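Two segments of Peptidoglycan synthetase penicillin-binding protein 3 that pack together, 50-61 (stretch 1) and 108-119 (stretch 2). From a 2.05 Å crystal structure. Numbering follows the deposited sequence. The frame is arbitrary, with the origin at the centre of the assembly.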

ATOM      1  N   TYR A  50     -15.864   5.193  25.253  1.00 31.52           N
ATOM      2  CA  TYR A  50     -15.838   4.043  26.154  1.00 24.28           C
ATOM      3  C   TYR A  50     -17.212   3.477  26.437  1.00 28.09           C
ATOM      4  O   TYR A  50     -18.208   4.202  26.472  1.00 36.37           O
ATOM      5  CB  TYR A  50     -15.176   4.431  27.476  1.00 27.92           C
ATOM      6  CG  TYR A  50     -13.730   4.802  27.320  1.00 27.82           C
ATOM      7  CD1 TYR A  50     -12.748   3.825  27.334  1.00 26.85           C
ATOM      8  CD2 TYR A  50     -13.341   6.123  27.151  1.00 29.28           C
ATOM      9  CE1 TYR A  50     -11.420   4.144  27.183  1.00 28.46           C
ATOM     10  CE2 TYR A  50     -11.994   6.458  26.998  1.00 28.78           C
ATOM     11  CZ  TYR A  50     -11.040   5.456  27.017  1.00 31.05           C
ATOM     12  OH  TYR A  50      -9.690   5.751  26.878  1.00 30.21           O
ATOM     13  N   THR A  51     -17.275   2.169  26.636  1.00 26.01           N
ATOM     14  CA  THR A  51     -18.464   1.595  27.246  1.00 26.89           C
ATOM     15  C   THR A  51     -18.156   1.361  28.724  1.00 27.86           C
ATOM     16  O   THR A  51     -17.119   0.775  29.061  1.00 27.88           O
ATOM     17  CB  THR A  51     -18.884   0.282  26.560  1.00 30.45           C
ATOM     18  OG1 THR A  51     -19.094   0.526  25.161  1.00 40.83           O
ATOM     19  CG2 THR A  51     -20.178  -0.224  27.151  1.00 28.20           C
ATOM     20  N   ILE A  52     -19.028   1.846  29.603  1.00 28.40           N
ATOM     21  CA  ILE A  52     -18.827   1.665  31.040  1.00 28.69           C
ATOM     22  C   ILE A  52     -19.543   0.398  31.484  1.00 31.61           C
ATOM     23  O   ILE A  52     -20.756   0.251  31.284  1.00 30.14           O
ATOM     24  CB  ILE A  52     -19.326   2.878  31.852  1.00 30.79           C
ATOM     25  CG1 ILE A  52     -18.573   4.150  31.431  1.00 28.62           C
ATOM     26  CG2 ILE A  52     -19.172   2.630  33.376  1.00 25.21           C
ATOM     27  CD1 ILE A  52     -17.048   4.005  31.481  1.00 28.30           C
ATOM     28  N   ILE A  53     -18.776  -0.520  32.067  1.00 25.86           N
ATOM     29  CA  ILE A  53     -19.272  -1.834  32.458  1.00 23.95           C
ATOM     30  C   ILE A  53     -19.306  -1.970  33.972  1.00 26.50           C
ATOM     31  O   ILE A  53     -18.367  -1.567  34.654  1.00 23.33           O
ATOM     32  CB  ILE A  53     -18.350  -2.956  31.897  1.00 26.17           C
ATOM     33  CG1 ILE A  53     -18.223  -2.856  30.365  1.00 33.79           C
ATOM     34  CG2 ILE A  53     -18.849  -4.343  32.326  1.00 33.49           C
ATOM     35  CD1 ILE A  53     -19.556  -2.975  29.614  1.00 37.50           C
ATOM     36  N   GLY A  54     -20.384  -2.544  34.499  1.00 27.05           N
ATOM     37  CA  GLY A  54     -20.431  -2.922  35.902  1.00 30.20           C
ATOM     38  C   GLY A  54     -20.371  -4.433  36.104  1.00 33.05           C
ATOM     39  O   GLY A  54     -20.767  -5.213  35.230  1.00 30.18           O
ATOM     40  N   ASN A  55     -19.844  -4.841  37.255  1.00 28.13           N
ATOM     41  CA  ASN A  55     -19.847  -6.233  37.696  1.00 29.17           C
ATOM     42  C   ASN A  55     -20.843  -6.378  38.855  1.00 26.19           C
ATOM     43  O   ASN A  55     -20.514  -6.090  40.012  1.00 33.25           O
ATOM     44  CB  ASN A  55     -18.436  -6.636  38.136  1.00 34.81           C
ATOM     45  CG  ASN A  55     -18.333  -8.095  38.589  1.00 36.10           C
ATOM     46  OD1 ASN A  55     -19.275  -8.669  39.125  1.00 33.58           O
ATOM     47  ND2 ASN A  55     -17.162  -8.695  38.379  1.00 40.43           N
ATOM     48  N   PRO A  56     -22.064  -6.847  38.547  1.00 34.61           N
ATOM     49  CA  PRO A  56     -23.150  -6.891  39.537  1.00 30.90           C
ATOM     50  C   PRO A  56     -22.784  -7.607  40.834  1.00 28.19           C
ATOM     51  O   PRO A  56     -23.046  -7.089  41.914  1.00 29.61           O
ATOM     52  CB  PRO A  56     -24.270  -7.621  38.795  1.00 30.08           C
ATOM     53  CG  PRO A  56     -24.000  -7.311  37.335  1.00 31.60           C
ATOM     54  CD  PRO A  56     -22.498  -7.336  37.222  1.00 32.64           C
ATOM     55  N   GLU A  57     -22.149  -8.767  40.747  1.00 33.39           N
ATOM     56  CA  GLU A  57     -21.881  -9.506  41.979  1.00 38.23           C
ATOM     57  C   GLU A  57     -20.797  -8.839  42.839  1.00 27.91           C
ATOM     58  O   GLU A  57     -20.879  -8.876  44.061  1.00 26.66           O
ATOM     59  CB  GLU A  57     -21.573 -10.985  41.704  1.00 51.04           C
ATOM     60  CG  GLU A  57     -20.203 -11.284  41.156  1.00 62.32           C
ATOM     61  CD  GLU A  57     -19.859 -12.766  41.251  1.00 73.02           C
ATOM     62  OE1 GLU A  57     -18.656 -13.103  41.266  1.00 72.82           O
ATOM     63  OE2 GLU A  57     -20.798 -13.592  41.321  1.00 76.77           O
ATOM     64  N   GLN A  58     -19.799  -8.216  42.200  1.00 30.88           N
ATOM     65  CA  GLN A  58     -18.831  -7.417  42.949  1.00 30.91           C
ATOM     66  C   GLN A  58     -19.469  -6.161  43.519  1.00 25.14           C
ATOM     67  O   GLN A  58     -19.114  -5.742  44.613  1.00 24.93           O
ATOM     68  CB  GLN A  58     -17.618  -7.031  42.098  1.00 27.76           C
ATOM     69  CG  GLN A  58     -16.763  -8.198  41.640  1.00 38.33           C
ATOM     70  CD  GLN A  58     -16.418  -9.149  42.760  1.00 48.69           C
ATOM     71  OE1 GLN A  58     -16.077  -8.731  43.865  1.00 53.46           O
ATOM     72  NE2 GLN A  58     -16.506 -10.449  42.481  1.00 62.13           N
ATOM     73  N   ALA A  59     -20.392  -5.547  42.776  1.00 24.99           N
ATOM     74  CA  ALA A  59     -21.110  -4.379  43.301  1.00 24.65           C
ATOM     75  C   ALA A  59     -21.909  -4.756  44.548  1.00 29.35           C
ATOM     76  O   ALA A  59     -21.953  -4.006  45.531  1.00 26.24           O
ATOM     77  CB  ALA A  59     -22.029  -3.782  42.240  1.00 24.65           C
ATOM     78  N   GLN A  60     -22.523  -5.934  44.514  1.00 28.74           N
ATOM     79  CA  GLN A  60     -23.368  -6.379  45.632  1.00 27.69           C
ATOM     80  C   GLN A  60     -22.545  -6.643  46.877  1.00 25.76           C
ATOM     81  O   GLN A  60     -23.025  -6.439  47.978  1.00 25.72           O
ATOM     82  CB  GLN A  60     -24.182  -7.625  45.226  1.00 31.01           C
ATOM     83  CG  GLN A  60     -25.219  -7.317  44.150  1.00 30.41           C
ATOM     84  CD  GLN A  60     -25.673  -8.539  43.376  1.00 36.62           C
ATOM     85  OE1 GLN A  60     -25.766  -9.643  43.920  1.00 34.04           O
ATOM     86  NE2 GLN A  60     -25.960  -8.345  42.092  1.00 27.79           N
ATOM     87  N   ALA A  61     -21.295  -7.074  46.697  1.00 30.16           N
ATOM     88  CA  ALA A  61     -20.371  -7.280  47.820  1.00 29.10           C
ATOM     89  C   ALA A  61     -19.752  -5.974  48.343  1.00 30.14           C
ATOM     90  O   ALA A  61     -19.093  -5.968  49.385  1.00 29.21           O
ATOM     91  CB  ALA A  61     -19.249  -8.267  47.397  1.00 27.68           C
ATOM     92  N   ALA A 108     -30.717  -1.226  39.933  1.00 43.69           N
ATOM     93  CA  ALA A 108     -31.392  -2.393  39.372  1.00 43.49           C
ATOM     94  C   ALA A 108     -30.477  -3.167  38.424  1.00 39.24           C
ATOM     95  O   ALA A 108     -30.422  -4.399  38.460  1.00 44.95           O
ATOM     96  CB  ALA A 108     -32.690  -1.974  38.656  1.00 40.25           C
ATOM     97  N   LYS A 109     -29.763  -2.454  37.563  1.00 32.74           N
ATOM     98  CA  LYS A 109     -28.814  -3.120  36.683  1.00 34.90           C
ATOM     99  C   LYS A 109     -27.721  -3.855  37.466  1.00 33.21           C
ATOM    100  O   LYS A 109     -27.213  -4.898  37.021  1.00 34.99           O
ATOM    101  CB  LYS A 109     -28.181  -2.132  35.708  1.00 43.39           C
ATOM    102  CG  LYS A 109     -29.104  -1.678  34.602  1.00 50.21           C
ATOM    103  CD  LYS A 109     -28.405  -0.678  33.708  1.00 55.85           C
ATOM    104  CE  LYS A 109     -29.306  -0.239  32.570  1.00 61.75           C
ATOM    105  NZ  LYS A 109     -28.677   0.859  31.796  1.00 64.82           N
ATOM    106  N   LEU A 110     -27.358  -3.321  38.629  1.00 27.68           N
ATOM    107  CA  LEU A 110     -26.264  -3.909  39.408  1.00 34.90           C
ATOM    108  C   LEU A 110     -26.774  -4.976  40.375  1.00 38.36           C
ATOM    109  O   LEU A 110     -25.994  -5.623  41.085  1.00 36.29           O
ATOM    110  CB  LEU A 110     -25.502  -2.812  40.161  1.00 29.59           C
ATOM    111  CG  LEU A 110     -24.667  -1.894  39.256  1.00 31.44           C
ATOM    112  CD1 LEU A 110     -24.188  -0.664  40.025  1.00 24.52           C
ATOM    113  CD2 LEU A 110     -23.485  -2.657  38.659  1.00 34.23           C
ATOM    114  N   SER A 111     -28.091  -5.147  40.398  1.00 35.90           N
ATOM    115  CA  SER A 111     -28.726  -6.101  41.297  1.00 36.22           C
ATOM    116  C   SER A 111     -29.060  -7.410  40.588  1.00 42.97           C
ATOM    117  O   SER A 111     -29.645  -8.310  41.190  1.00 49.63           O
ATOM    118  CB  SER A 111     -29.986  -5.500  41.910  1.00 29.11           C
ATOM    119  OG  SER A 111     -29.667  -4.604  42.964  1.00 30.70           O
ATOM    120  N   ILE A 112     -28.687  -7.517  39.315  1.00 41.51           N
ATOM    121  CA  ILE A 112     -28.871  -8.772  38.584  1.00 46.42           C
ATOM    122  C   ILE A 112     -27.777  -9.786  38.916  1.00 51.57           C
ATOM    123  O   ILE A 112     -26.899  -9.532  39.742  1.00 48.38           O
ATOM    124  CB  ILE A 112     -28.898  -8.573  37.062  1.00 43.97           C
ATOM    125  CG1 ILE A 112     -27.500  -8.233  36.536  1.00 45.25           C
ATOM    126  CG2 ILE A 112     -29.914  -7.507  36.673  1.00 41.58           C
ATOM    127  CD1 ILE A 112     -27.407  -8.258  35.026  1.00 43.20           C
ATOM    128  N   SER A 113     -27.837 -10.941  38.266  1.00 54.79           N
ATOM    129  CA  SER A 113     -26.868 -11.994  38.512  1.00 52.37           C
ATOM    130  C   SER A 113     -25.765 -11.924  37.469  1.00 44.37           C
ATOM    131  O   SER A 113     -25.959 -11.393  36.377  1.00 46.70           O
ATOM    132  CB  SER A 113     -27.548 -13.366  38.465  1.00 55.63           C
ATOM    133  OG  SER A 113     -27.954 -13.672  37.139  1.00 58.33           O
ATOM    134  N   GLY A 114     -24.603 -12.466  37.799  1.00 42.24           N
ATOM    135  CA  GLY A 114     -23.508 -12.479  36.849  1.00 40.07           C
ATOM    136  C   GLY A 114     -22.438 -11.455  37.177  1.00 40.79           C
ATOM    137  O   GLY A 114     -22.520 -10.738  38.175  1.00 37.87           O
ATOM    138  N   GLN A 115     -21.436 -11.379  36.314  1.00 41.71           N
ATOM    139  CA  GLN A 115     -20.282 -10.533  36.552  1.00 43.16           C
ATOM    140  C   GLN A 115     -20.191  -9.431  35.520  1.00 39.00           C
ATOM    141  O   GLN A 115     -19.163  -8.774  35.403  1.00 38.38           O
ATOM    142  CB  GLN A 115     -19.006 -11.373  36.517  1.00 48.42           C
ATOM    143  CG  GLN A 115     -18.981 -12.476  37.560  1.00 58.29           C
ATOM    144  CD  GLN A 115     -17.577 -12.791  38.028  1.00 70.79           C
ATOM    145  OE1 GLN A 115     -17.150 -12.342  39.094  1.00 73.47           O
ATOM    146  NE2 GLN A 115     -16.844 -13.556  37.226  1.00 76.52           N
ATOM    147  N   TYR A 116     -21.270  -9.224  34.770  1.00 34.90           N
ATOM    148  CA  TYR A 116     -21.222  -8.318  33.628  1.00 33.09           C
ATOM    149  C   TYR A 116     -22.557  -7.624  33.351  1.00 39.90           C
ATOM    150  O   TYR A 116     -23.606  -8.268  33.303  1.00 45.06           O
ATOM    151  CB  TYR A 116     -20.785  -9.093  32.390  1.00 32.27           C
ATOM    152  CG  TYR A 116     -20.701  -8.257  31.135  1.00 34.49           C
ATOM    153  CD1 TYR A 116     -21.809  -8.093  30.306  1.00 38.00           C
ATOM    154  CD2 TYR A 116     -19.519  -7.649  30.772  1.00 37.82           C
ATOM    155  CE1 TYR A 116     -21.735  -7.333  29.154  1.00 39.19           C
ATOM    156  CE2 TYR A 116     -19.432  -6.884  29.612  1.00 45.26           C
ATOM    157  CZ  TYR A 116     -20.545  -6.731  28.815  1.00 43.89           C
ATOM    158  OH  TYR A 116     -20.460  -5.974  27.671  1.00 47.67           O
ATOM    159  N   VAL A 117     -22.507  -6.306  33.167  1.00 37.12           N
ATOM    160  CA  VAL A 117     -23.678  -5.528  32.749  1.00 35.72           C
ATOM    161  C   VAL A 117     -23.210  -4.204  32.138  1.00 36.80           C
ATOM    162  O   VAL A 117     -22.308  -3.560  32.664  1.00 33.00           O
ATOM    163  CB  VAL A 117     -24.709  -5.307  33.910  1.00 35.64           C
ATOM    164  CG1 VAL A 117     -24.187  -4.334  34.977  1.00 32.94           C
ATOM    165  CG2 VAL A 117     -26.042  -4.808  33.364  1.00 36.48           C
ATOM    166  N   VAL A 118     -23.781  -3.822  31.000  1.00 36.28           N
ATOM    167  CA  VAL A 118     -23.487  -2.513  30.427  1.00 38.51           C
ATOM    168  C   VAL A 118     -24.230  -1.455  31.220  1.00 36.54           C
ATOM    169  O   VAL A 118     -25.431  -1.587  31.459  1.00 36.47           O
ATOM    170  CB  VAL A 118     -23.908  -2.403  28.946  1.00 33.56           C
ATOM    171  CG1 VAL A 118     -23.704  -0.973  28.454  1.00 35.20           C
ATOM    172  CG2 VAL A 118     -23.119  -3.370  28.106  1.00 32.55           C
ATOM    173  N   LEU A 119     -23.521  -0.414  31.648  1.00 34.44           N
ATOM    174  CA  LEU A 119     -24.152   0.658  32.411  1.00 31.57           C
ATOM    175  C   LEU A 119     -24.403   1.861  31.519  1.00 34.43           C
ATOM    176  O   LEU A 119     -25.422   2.542  31.653  1.00 34.55           O
ATOM    177  CB  LEU A 119     -23.287   1.070  33.601  1.00 31.67           C
ATOM    178  CG  LEU A 119     -23.036  -0.025  34.635  1.00 35.51           C
ATOM    179  CD1 LEU A 119     -22.009   0.460  35.659  1.00 34.78           C
ATOM    180  CD2 LEU A 119     -24.342  -0.434  35.308  1.00 35.96           C
TER

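Stretch 1 is a strand, 50-54, followed through Asn 55 by a helix that begins at Pro 56. Stretch 2 leaves a helix at Lys 109, runs through a loop, and enters a strand at Val 117. The two strands pair antiparallel, and the loop of stretch 2 packs against the start of the stretch 1 helix. Together they bury 800 Å².

Leu 110 is buried. Its CD2 lies 4.0 Å from Ala 59 CB and 4.1 Å from Gly 54 CA. Glycine matters here: a CB on Gly 54 would clash with Leu 110 CD2 and with Leu 119 CD1.

The loop also offers backbone carbonyls. Gln 60 NE2 donates to Leu 110 O at 2.9 Å and to Ile 112 O at 2.8 Å. One side-chain amide thus ties the helix to two points of the loop. The side chain of Ile 112 meets the proline ring, with CG1 3.7 Å from Pro 56 CG. Like the other apolar pairs here, this is a van der Waals contact that buries nonpolar surface.

Gly 114 has a phi of 105°. At its backbone angles a CB would be jammed against the preceding carbonyl O. Its own carbonyl accepts from the helix: Glu 57 N to Gly 114 O is 3.3 Å. Amides in the first turn of a helix lack a carbonyl one turn back within the helix; Gly 114 O accepts from one of them. Asn 55 serves the same turn as N-cap, its OD1 accepting from Gln 58 N at 3.2 Å.

Gln 115 comes close to this cap, its CA 3.3 Å from Asn 55 OD1. A CA-H...O contact joins Asn 55 CA to Gln 115 O at 3.5 Å. The Tyr 116 side chain starts away from stretch 1, but its end comes nearer, and ring atom CD2 sits 3.7 Å from Ile 53 CG2.

At Val 117 the strand pairing begins. Gly 54 N donates to Val 117 O at 2.8 Å. The return bond, Val 117 N to Gly 54 O, is 2.9 Å long but weak, with an angle of only 128°. Val 117 CG1 packs 3.8 Å from Pro 56 CG.

Val 118 pairs with Ile 53 without backbone hydrogen bonds between them. Their side chains share one face of the sheet, with Val 118 CG2 3.9 Å from Ile 53 CD1. Val 118 CG1 also reaches Thr 51 CG2 at 3.8 Å.

Leu 119 N donates to Ile 52 O at 2.9 Å, extending the ladder. Leu 119 CD1 lies 4.2 Å from Ile 52 CG2.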